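Local coordinates for DUF5012 domain-containing protein (PDB 5FQ8) that is a lipoprotein of a gut Bacteroides outer-membrane SusCD nutrient importer, where it probably assists peptide uptake in a way not yet defined, at residues L17-E23 against K79-R83; Y86-T91 against V122-P128; I133-L137 against K195-A199. One frame throughout, in Å; residues are numbered along the deposited sequence.

Contact 1. Residues L17-E23 against K79-R83; sequences LEREGDE and KTFTR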
loop_
_atom_site.group_PDB
_atom_site.type_symbol
_atom_site.label_atom_id
_atom_site.label_comp_id
_atom_site.label_asym_id
_atom_site.label_seq_id
_atom_site.Cartn_x
_atom_site.Cartn_y
_atom_site.Cartn_z
ATOM N N LEU G 17 -30.122 -6.115 -42.700
ATOM C CA LEU G 17 -30.943 -5.562 -43.775
ATOM C C LEU G 17 -30.874 -4.042 -43.740
ATOM O O LEU G 17 -31.188 -3.428 -42.717
ATOM C CB LEU G 17 -32.390 -6.039 -43.668
ATOM C CG LEU G 17 -33.310 -5.624 -44.813
ATOM C CD1 LEU G 17 -32.755 -6.094 -46.126
ATOM C CD2 LEU G 17 -34.693 -6.188 -44.614
ATOM N N GLU G 18 -30.472 -3.447 -44.861
ATOM C CA GLU G 18 -30.316 -2.006 -45.004
ATOM C C GLU G 18 -31.234 -1.502 -46.102
ATOM O O GLU G 18 -31.223 -2.028 -47.217
ATOM C CB GLU G 18 -28.877 -1.633 -45.353
ATOM C CG GLU G 18 -27.834 -2.160 -44.405
ATOM C CD GLU G 18 -26.470 -2.241 -45.039
ATOM O OE1 GLU G 18 -26.363 -1.957 -46.249
ATOM O OE2 GLU G 18 -25.507 -2.590 -44.326
ATOM N N ARG G 19 -32.009 -0.472 -45.796
ATOM C CA ARG G 19 -32.837 0.178 -46.798
ATOM C C ARG G 19 -32.017 1.204 -47.566
ATOM O O ARG G 19 -31.317 2.021 -46.962
ATOM C CB ARG G 19 -34.033 0.863 -46.147
ATOM C CG ARG G 19 -34.849 1.652 -47.136
ATOM C CD ARG G 19 -35.928 2.467 -46.478
ATOM N NE ARG G 19 -35.365 3.438 -45.554
ATOM C CZ ARG G 19 -35.607 3.451 -44.248
ATOM N NH1 ARG G 19 -36.413 2.544 -43.715
ATOM N NH2 ARG G 19 -35.051 4.377 -43.483
ATOM N N GLU G 20 -32.112 1.166 -48.892
ATOM C CA GLU G 20 -31.508 2.168 -49.762
ATOM C C GLU G 20 -32.616 3.023 -50.360
ATOM O O GLU G 20 -33.446 2.521 -51.122
ATOM C CB GLU G 20 -30.685 1.525 -50.877
ATOM C CG GLU G 20 -29.435 0.791 -50.451
ATOM C CD GLU G 20 -28.768 0.110 -51.624
ATOM O OE1 GLU G 20 -29.310 0.215 -52.744
ATOM O OE2 GLU G 20 -27.710 -0.523 -51.433
ATOM N N GLY G 21 -32.621 4.301 -50.028
ATOM C CA GLY G 21 -33.616 5.220 -50.536
ATOM C C GLY G 21 -34.480 5.766 -49.419
ATOM O O GLY G 21 -34.271 5.499 -48.237
ATOM N N ASP G 22 -35.471 6.547 -49.822
ATOM C CA ASP G 22 -36.337 7.190 -48.849
ATOM C C ASP G 22 -37.281 6.184 -48.214
ATOM O O ASP G 22 -37.622 5.154 -48.802
ATOM C CB ASP G 22 -37.148 8.300 -49.504
ATOM C CG ASP G 22 -36.296 9.235 -50.286
ATOM O OD1 ASP G 22 -35.159 9.487 -49.848
ATOM O OD2 ASP G 22 -36.753 9.700 -51.346
ATOM N N GLU G 23 -37.708 6.504 -46.996
ATOM C CA GLU G 23 -38.683 5.679 -46.298
ATOM C C GLU G 23 -40.095 5.971 -46.779
ATOM O O GLU G 23 -40.893 5.046 -46.948
ATOM C CB GLU G 23 -38.579 5.911 -44.794
ATOM C CG GLU G 23 -39.600 5.149 -43.988
ATOM C CD GLU G 23 -39.529 5.455 -42.517
ATOM O OE1 GLU G 23 -38.771 6.371 -42.144
ATOM O OE2 GLU G 23 -40.232 4.779 -41.738
ATOM N N LYS G 79 -35.211 -9.783 -39.976
ATOM C CA LYS G 79 -35.128 -8.341 -39.814
ATOM C C LYS G 79 -35.948 -7.703 -40.923
ATOM O O LYS G 79 -36.028 -8.228 -42.034
ATOM C CB LYS G 79 -33.687 -7.836 -39.846
ATOM C CG LYS G 79 -32.772 -8.495 -38.830
ATOM C CD LYS G 79 -31.992 -7.478 -38.004
ATOM C CE LYS G 79 -31.310 -6.447 -38.892
ATOM N NZ LYS G 79 -30.574 -5.407 -38.125
ATOM N N THR G 80 -36.575 -6.575 -40.613
ATOM C CA THR G 80 -37.535 -5.990 -41.531
ATOM C C THR G 80 -37.462 -4.475 -41.489
ATOM O O THR G 80 -36.985 -3.887 -40.518
ATOM C CB THR G 80 -38.950 -6.435 -41.193
ATOM O OG1 THR G 80 -39.817 -6.077 -42.269
ATOM C CG2 THR G 80 -39.420 -5.749 -39.927
ATOM N N PHE G 81 -37.943 -3.850 -42.566
ATOM C CA PHE G 81 -38.152 -2.407 -42.603
ATOM C C PHE G 81 -39.346 -2.109 -43.499
ATOM O O PHE G 81 -39.717 -2.914 -44.352
ATOM C CB PHE G 81 -36.889 -1.644 -43.053
ATOM C CG PHE G 81 -36.497 -1.851 -44.495
ATOM C CD1 PHE G 81 -37.075 -1.106 -45.505
ATOM C CD2 PHE G 81 -35.494 -2.730 -44.830
ATOM C CE1 PHE G 81 -36.695 -1.272 -46.824
ATOM C CE2 PHE G 81 -35.112 -2.897 -46.145
ATOM C CZ PHE G 81 -35.716 -2.165 -47.143
ATOM N N THR G 82 -39.960 -0.947 -43.284
ATOM C CA THR G 82 -41.152 -0.542 -44.021
ATOM C C THR G 82 -40.860 0.626 -44.945
ATOM O O THR G 82 -40.094 1.527 -44.598
ATOM C CB THR G 82 -42.285 -0.124 -43.090
ATOM O OG1 THR G 82 -42.317 -0.987 -41.953
ATOM C CG2 THR G 82 -43.606 -0.219 -43.825
ATOM N N ARG G 83 -41.499 0.618 -46.108
ATOM C CA ARG G 83 -41.478 1.744 -47.026
ATOM C C ARG G 83 -42.908 2.051 -47.435
ATOM O O ARG G 83 -43.632 1.156 -47.877
ATOM C CB ARG G 83 -40.616 1.448 -48.249
ATOM C CG ARG G 83 -40.378 2.645 -49.133
ATOM C CD ARG G 83 -39.505 2.243 -50.281
ATOM N NE ARG G 83 -38.092 2.411 -49.974
ATOM C CZ ARG G 83 -37.137 1.621 -50.447
ATOM N NH1 ARG G 83 -37.451 0.598 -51.221
ATOM N NH2 ARG G 83 -35.876 1.846 -50.141
#

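Contact 2. Residues Y86-T91 against V122-P128; sequences YVADNT and VIFQMEP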
loop_
_atom_site.group_PDB
_atom_site.type_symbol
_atom_site.label_atom_id
_atom_site.label_comp_id
_atom_site.label_asym_id
_atom_site.label_seq_id
_atom_site.Cartn_x
_atom_site.Cartn_y
_atom_site.Cartn_z
ATOM N N TYR G 86 -47.133 6.899 -51.379
ATOM C CA TYR G 86 -48.371 7.660 -51.474
ATOM C C TYR G 86 -48.623 8.099 -52.912
ATOM O O TYR G 86 -47.694 8.425 -53.653
ATOM C CB TYR G 86 -48.331 8.895 -50.575
ATOM C CG TYR G 86 -48.020 8.634 -49.121
ATOM C CD1 TYR G 86 -46.708 8.568 -48.675
ATOM C CD2 TYR G 86 -49.035 8.492 -48.188
ATOM C CE1 TYR G 86 -46.414 8.349 -47.344
ATOM C CE2 TYR G 86 -48.752 8.273 -46.855
ATOM C CZ TYR G 86 -47.440 8.201 -46.440
ATOM O OH TYR G 86 -47.147 7.983 -45.118
ATOM N N VAL G 87 -49.898 8.135 -53.296
ATOM C CA VAL G 87 -50.303 8.419 -54.670
ATOM C C VAL G 87 -51.229 9.629 -54.686
ATOM O O VAL G 87 -52.192 9.688 -53.913
ATOM C CB VAL G 87 -50.992 7.200 -55.309
ATOM C CG1 VAL G 87 -51.183 7.426 -56.786
ATOM C CG2 VAL G 87 -50.172 5.969 -55.081
ATOM N N ALA G 88 -50.960 10.574 -55.589
ATOM C CA ALA G 88 -51.742 11.800 -55.685
ATOM C C ALA G 88 -52.990 11.583 -56.537
ATOM O O ALA G 88 -53.317 10.464 -56.931
ATOM C CB ALA G 88 -50.881 12.927 -56.234
ATOM N N ASP G 89 -53.707 12.664 -56.831
ATOM C CA ASP G 89 -54.973 12.591 -57.541
ATOM C C ASP G 89 -54.895 13.057 -58.984
ATOM O O ASP G 89 -55.882 12.890 -59.715
ATOM C CB ASP G 89 -56.028 13.432 -56.807
ATOM C CG ASP G 89 -57.425 13.261 -57.379
ATOM O OD1 ASP G 89 -58.117 12.312 -56.970
ATOM O OD2 ASP G 89 -57.822 14.075 -58.237
ATOM N N ASN G 90 -53.765 13.647 -59.397
ATOM C CA ASN G 90 -53.483 14.106 -60.760
ATOM C C ASN G 90 -54.034 15.503 -61.020
ATOM O O ASN G 90 -53.437 16.270 -61.781
ATOM C CB ASN G 90 -54.021 13.128 -61.819
ATOM C CG ASN G 90 -52.958 12.666 -62.777
ATOM O OD1 ASN G 90 -51.765 12.860 -62.545
ATOM N ND2 ASN G 90 -53.383 12.036 -63.863
ATOM N N THR G 91 -55.152 15.842 -60.380
ATOM C CA THR G 91 -55.807 17.126 -60.601
ATOM C C THR G 91 -54.955 18.284 -60.101
ATOM O O THR G 91 -54.268 18.173 -59.088
ATOM C CB THR G 91 -57.161 17.145 -59.897
ATOM O OG1 THR G 91 -58.010 16.151 -60.480
ATOM C CG2 THR G 91 -57.812 18.515 -60.021
ATOM N N VAL G 122 -46.065 14.594 -44.513
ATOM C CA VAL G 122 -46.529 14.100 -45.805
ATOM C C VAL G 122 -47.911 14.665 -46.095
ATOM O O VAL G 122 -48.804 14.593 -45.243
ATOM C CB VAL G 122 -46.569 12.560 -45.836
ATOM C CG1 VAL G 122 -46.957 12.070 -47.212
ATOM C CG2 VAL G 122 -45.236 11.984 -45.417
ATOM N N ILE G 123 -48.095 15.206 -47.302
ATOM C CA ILE G 123 -49.359 15.806 -47.730
ATOM C C ILE G 123 -49.600 15.454 -49.195
ATOM O O ILE G 123 -48.822 15.852 -50.067
ATOM C CB ILE G 123 -49.373 17.339 -47.553
ATOM C CG1 ILE G 123 -48.889 17.750 -46.162
ATOM C CG2 ILE G 123 -50.763 17.875 -47.761
ATOM C CD1 ILE G 123 -48.896 19.221 -45.930
ATOM N N PHE G 124 -50.681 14.734 -49.474
ATOM C CA PHE G 124 -51.055 14.416 -50.845
ATOM C C PHE G 124 -52.568 14.487 -50.968
ATOM O O PHE G 124 -53.293 14.373 -49.979
ATOM C CB PHE G 124 -50.552 13.025 -51.277
ATOM C CG PHE G 124 -51.362 11.876 -50.720
ATOM C CD1 PHE G 124 -51.044 11.317 -49.494
ATOM C CD2 PHE G 124 -52.433 11.351 -51.429
ATOM C CE1 PHE G 124 -51.782 10.273 -48.983
ATOM C CE2 PHE G 124 -53.175 10.303 -50.921
ATOM C CZ PHE G 124 -52.849 9.764 -49.695
ATOM N N GLN G 125 -53.047 14.656 -52.195
ATOM C CA GLN G 125 -54.480 14.787 -52.437
ATOM C C GLN G 125 -55.056 13.479 -52.958
ATOM O O GLN G 125 -54.540 12.903 -53.918
ATOM C CB GLN G 125 -54.782 15.931 -53.411
ATOM C CG GLN G 125 -54.053 15.878 -54.736
ATOM C CD GLN G 125 -54.802 16.593 -55.852
ATOM O OE1 GLN G 125 -55.803 17.271 -55.620
ATOM N NE2 GLN G 125 -54.320 16.429 -57.077
ATOM N N MET G 126 -56.130 13.025 -52.325
ATOM C CA MET G 126 -56.836 11.818 -52.727
ATOM C C MET G 126 -58.102 12.118 -53.510
ATOM O O MET G 126 -58.695 11.195 -54.078
ATOM C CB MET G 126 -57.194 10.989 -51.491
ATOM C CG MET G 126 -56.623 11.555 -50.200
ATOM S SD MET G 126 -57.613 11.195 -48.742
ATOM C CE MET G 126 -57.708 9.413 -48.824
ATOM N N GLU G 127 -58.526 13.378 -53.531
ATOM C CA GLU G 127 -59.706 13.884 -54.215
ATOM C C GLU G 127 -59.408 15.326 -54.585
ATOM O O GLU G 127 -58.688 16.006 -53.846
ATOM C CB GLU G 127 -60.958 13.804 -53.325
ATOM C CG GLU G 127 -61.566 12.419 -53.184
ATOM C CD GLU G 127 -62.448 12.037 -54.358
ATOM O OE1 GLU G 127 -62.261 12.590 -55.462
ATOM O OE2 GLU G 127 -63.342 11.184 -54.172
ATOM N N PRO G 128 -59.959 15.834 -55.701
ATOM C CA PRO G 128 -59.460 17.099 -56.253
ATOM C C PRO G 128 -59.477 18.233 -55.250
ATOM O O PRO G 128 -58.781 19.236 -55.427
ATOM C CB PRO G 128 -60.416 17.373 -57.416
ATOM C CG PRO G 128 -60.979 16.039 -57.758
ATOM C CD PRO G 128 -61.119 15.337 -56.455
#

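Contact 3. Residues I133-L137 against K195-A199; sequences ISDFL and KWTVA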
loop_
_atom_site.group_PDB
_atom_site.type_symbol
_atom_site.label_atom_id
_atom_site.label_comp_id
_atom_site.label_asym_id
_atom_site.label_seq_id
_atom_site.Cartn_x
_atom_site.Cartn_y
_atom_site.Cartn_z
ATOM N N ILE G 133 -53.149 14.316 -44.729
ATOM C CA ILE G 133 -52.052 14.894 -43.961
ATOM C C ILE G 133 -51.629 13.883 -42.909
ATOM O O ILE G 133 -52.471 13.354 -42.175
ATOM C CB ILE G 133 -52.455 16.233 -43.313
ATOM C CG1 ILE G 133 -51.399 16.692 -42.312
ATOM C CG2 ILE G 133 -53.807 16.124 -42.644
ATOM C CD1 ILE G 133 -50.239 17.406 -42.938
ATOM N N SER G 134 -50.331 13.616 -42.837
ATOM C CA SER G 134 -49.845 12.584 -41.937
ATOM C C SER G 134 -49.680 13.071 -40.507
ATOM O O SER G 134 -49.651 12.244 -39.593
ATOM C CB SER G 134 -48.514 12.044 -42.434
ATOM O OG SER G 134 -47.562 13.085 -42.481
ATOM N N ASP G 135 -49.563 14.383 -40.290
ATOM C CA ASP G 135 -49.390 14.898 -38.937
ATOM C C ASP G 135 -49.736 16.387 -38.948
ATOM O O ASP G 135 -48.942 17.207 -39.418
ATOM C CB ASP G 135 -47.969 14.659 -38.437
ATOM C CG ASP G 135 -47.854 14.779 -36.934
ATOM O OD1 ASP G 135 -48.834 15.203 -36.293
ATOM O OD2 ASP G 135 -46.777 14.448 -36.397
ATOM N N PHE G 136 -50.915 16.722 -38.430
ATOM C CA PHE G 136 -51.270 18.123 -38.254
ATOM C C PHE G 136 -50.371 18.831 -37.258
ATOM O O PHE G 136 -50.387 20.062 -37.210
ATOM C CB PHE G 136 -52.706 18.260 -37.772
ATOM C CG PHE G 136 -53.700 18.486 -38.863
ATOM C CD1 PHE G 136 -53.624 19.606 -39.664
ATOM C CD2 PHE G 136 -54.736 17.593 -39.064
ATOM C CE1 PHE G 136 -54.545 19.819 -40.659
ATOM C CE2 PHE G 136 -55.662 17.799 -40.053
ATOM C CZ PHE G 136 -55.569 18.913 -40.856
ATOM N N LEU G 137 -49.620 18.095 -36.444
ATOM C CA LEU G 137 -48.807 18.695 -35.399
ATOM C C LEU G 137 -47.361 18.886 -35.818
ATOM O O LEU G 137 -46.527 19.208 -34.972
ATOM C CB LEU G 137 -48.861 17.850 -34.127
ATOM C CG LEU G 137 -50.214 17.478 -33.526
ATOM C CD1 LEU G 137 -50.017 16.651 -32.273
ATOM C CD2 LEU G 137 -51.040 18.708 -33.217
ATOM N N LYS G 195 -49.856 27.512 -43.708
ATOM C CA LYS G 195 -49.874 27.858 -42.296
ATOM C C LYS G 195 -51.068 27.203 -41.626
ATOM O O LYS G 195 -52.132 27.061 -42.234
ATOM C CB LYS G 195 -49.961 29.376 -42.091
ATOM C CG LYS G 195 -51.222 30.004 -42.690
ATOM C CD LYS G 195 -51.788 31.169 -41.881
ATOM C CE LYS G 195 -50.929 32.413 -41.951
ATOM N NZ LYS G 195 -49.933 32.451 -40.853
ATOM N N TRP G 196 -50.889 26.805 -40.371
ATOM C CA TRP G 196 -52.042 26.483 -39.548
ATOM C C TRP G 196 -51.632 26.548 -38.090
ATOM O O TRP G 196 -50.464 26.349 -37.747
ATOM C CB TRP G 196 -52.647 25.113 -39.895
ATOM C CG TRP G 196 -51.785 23.896 -39.641
ATOM C CD1 TRP G 196 -51.487 23.338 -38.435
ATOM C CD2 TRP G 196 -51.166 23.067 -40.628
ATOM N NE1 TRP G 196 -50.700 22.235 -38.608
ATOM C CE2 TRP G 196 -50.484 22.048 -39.946
ATOM C CE3 TRP G 196 -51.105 23.101 -42.019
ATOM C CZ2 TRP G 196 -49.753 21.066 -40.612
ATOM C CZ3 TRP G 196 -50.376 22.133 -42.678
ATOM C CH2 TRP G 196 -49.711 21.127 -41.976
ATOM N N THR G 197 -52.599 26.884 -37.251
ATOM C CA THR G 197 -52.494 26.714 -35.813
ATOM C C THR G 197 -53.617 25.782 -35.405
ATOM O O THR G 197 -54.757 25.954 -35.848
ATOM C CB THR G 197 -52.600 28.040 -35.064
ATOM O OG1 THR G 197 -53.864 28.643 -35.349
ATOM C CG2 THR G 197 -51.486 28.979 -35.476
ATOM N N VAL G 198 -53.290 24.785 -34.594
ATOM C CA VAL G 198 -54.244 23.764 -34.191
ATOM C C VAL G 198 -54.213 23.658 -32.675
ATOM O O VAL G 198 -53.149 23.776 -32.058
ATOM C CB VAL G 198 -53.934 22.413 -34.872
ATOM C CG1 VAL G 198 -52.528 21.953 -34.540
ATOM C CG2 VAL G 198 -54.966 21.372 -34.493
ATOM N N ALA G 199 -55.387 23.474 -32.076
ATOM C CA ALA G 199 -55.543 23.409 -30.630
ATOM C C ALA G 199 -55.852 21.978 -30.209
ATOM O O ALA G 199 -56.731 21.332 -30.791
ATOM C CB ALA G 199 -56.648 24.354 -30.158
#

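Contact 1. Residues L17-E23 against K79-R83
The Phe81 ring fills the gap between the short strand segments 17-19 and 79-83, which run almost parallel (12°) with axes 7.4 Å apart at their closest, too far for direct backbone pairing. Its p rotamer (chi1 68°) carries it across to the other segment. There Arg19 CB sits 3.5 Å from the centroid of the Phe81 ring, only 14° off the normal, a CH-pi contact over the face, while Leu17 CG meets Phe81 CE2 at the ring edge, 3.5 Å away. Leu17, with chi1 t, also brings its CD2 to 3.5 Å from Lys79 O. The extended t,t start of Arg19 lays its aliphatic part along Phe81.

Beyond the strand 10-19, residues Glu20 to Glu23 turn around the end of Arg83. That side chain leaves the backbone sideways, stretches out through t,t, then bends at chi3 (-90°), so that Arg83 NE donates a hydrogen bond to Asp22 O at 3.0 Å; Arg83 NH2 lies 2.7 Å from Glu20 O. The same guanidinium forms a salt bridge with Glu35 through NH1. Gly21, at phi 116°, psi -176°, takes a backbone shape that a CB would obstruct.

Two sheets facing each other, with the chain passing from strand 10-19 in one to strand 24-27 in the other, make the beta-sandwich arrangement of an Ig-like domain.

Contact 2. Residues Y86-T91 against V122-P128
Both segments leave a strand and continue as an irregular chain, heading roughly the same way: their end-to-end directions differ by 30°. The backbones come close where the strands finish, with CA atoms 5.2 Å apart for both Ala88-Gln125 and Asp89-Met126. Ala88 CA makes a CA-H...O contact with Gln125 O (3.5 Å), but Asp89 N, although 3.0 Å from Gln125 O, has too poor an angle for a hydrogen bond. The backbones therefore touch here without pairing as neighbouring strands. Asn90 then turns the chain with a positive phi of 85°.

The polar tie comes from a side chain: Gln125 NE2 reaches Thr91 O and donates a hydrogen bond of 2.7 Å. Within the same loop Thr91 OG1 donates to Asp89 OD2 (3.1 Å), holding the carboxylate beside Pro128, whose CG is 3.7 Å from Asp89 OD2. Thr91 CG2 packs on Pro128 CB at 3.9 Å.

At the other end the contacts are between aromatic rings and aliphatic groups. Val122 CG1 stands over the face of the Tyr86 ring, 3.8 Å from its centroid, and Tyr86 CD2 approaches Phe124 CE1 to 3.4 Å, the two ring planes inclined at 45°.

Tyr86 and Val122 both also rest on Lys24 and Val26 of strand 24-27, and Phe124 lies against Ile64 of strand 63-72 and Tyr132 of strand 130-133. The contact thus sits at the junction where the end of strand 78-87, from the Ig-like domain, meets strand 120-125 of the C-terminal domain.

Contact 3. Residues I133-L137 against K195-A199
Trp196 and Phe136, which give up 72 and 65 Å² to this contact, are joined in two ways. Trp196 points its CA-to-CB bond toward the loop, and its NE1 donates a short hydrogen bond to Phe136 O, 2.6 Å away. The Phe136 ring meanwhile turns its edge to the indole face: the planes stand at 82°, with 5.5 Å between the centroids of the Phe136 ring and the Trp196 five-membered ring, a T-shaped pair. Val198, two residues along the same side of the strand, adds 42 Å² and brings CG1 to 3.8 Å from Leu137 CD2. An Asx turn shapes the loop, since Asp135 OD1 accepts from Leu137 N at 3.0 Å.

The whole contact is buried. Met182 of strand 181-188 touches both Phe136 and Trp196, Ile208 of strand 204-211 and Ile121 of strand 120-125 also pack on the indole, and Ile133, at the end of strand 130-133, reaches Trp196 from within the same antiparallel sheet.

From the N terminus the three contacts follow in series, each closing before the next opens. Contact 1 closes the loop from 17-23 to 79-83 and joins the two sheets of the Ig-like domain. Strand 78-87 then carries the chain directly into contact 2, the centres of contacts 1 and 2 being about 24 Å apart; its loop, from 86-91 to 122-128, binds that domain's last strand to the C-terminal domain. Contact 3 spans 133-137 to 195-199 and draws together distant parts of the C-terminal sheet. Contacts 2 and 3 touch: Val122 N lies 2.9 Å from Ser134 OG, a probable hydrogen bond, and Ile123 packs on Ile133. Contacts 1 and 3 remain apart.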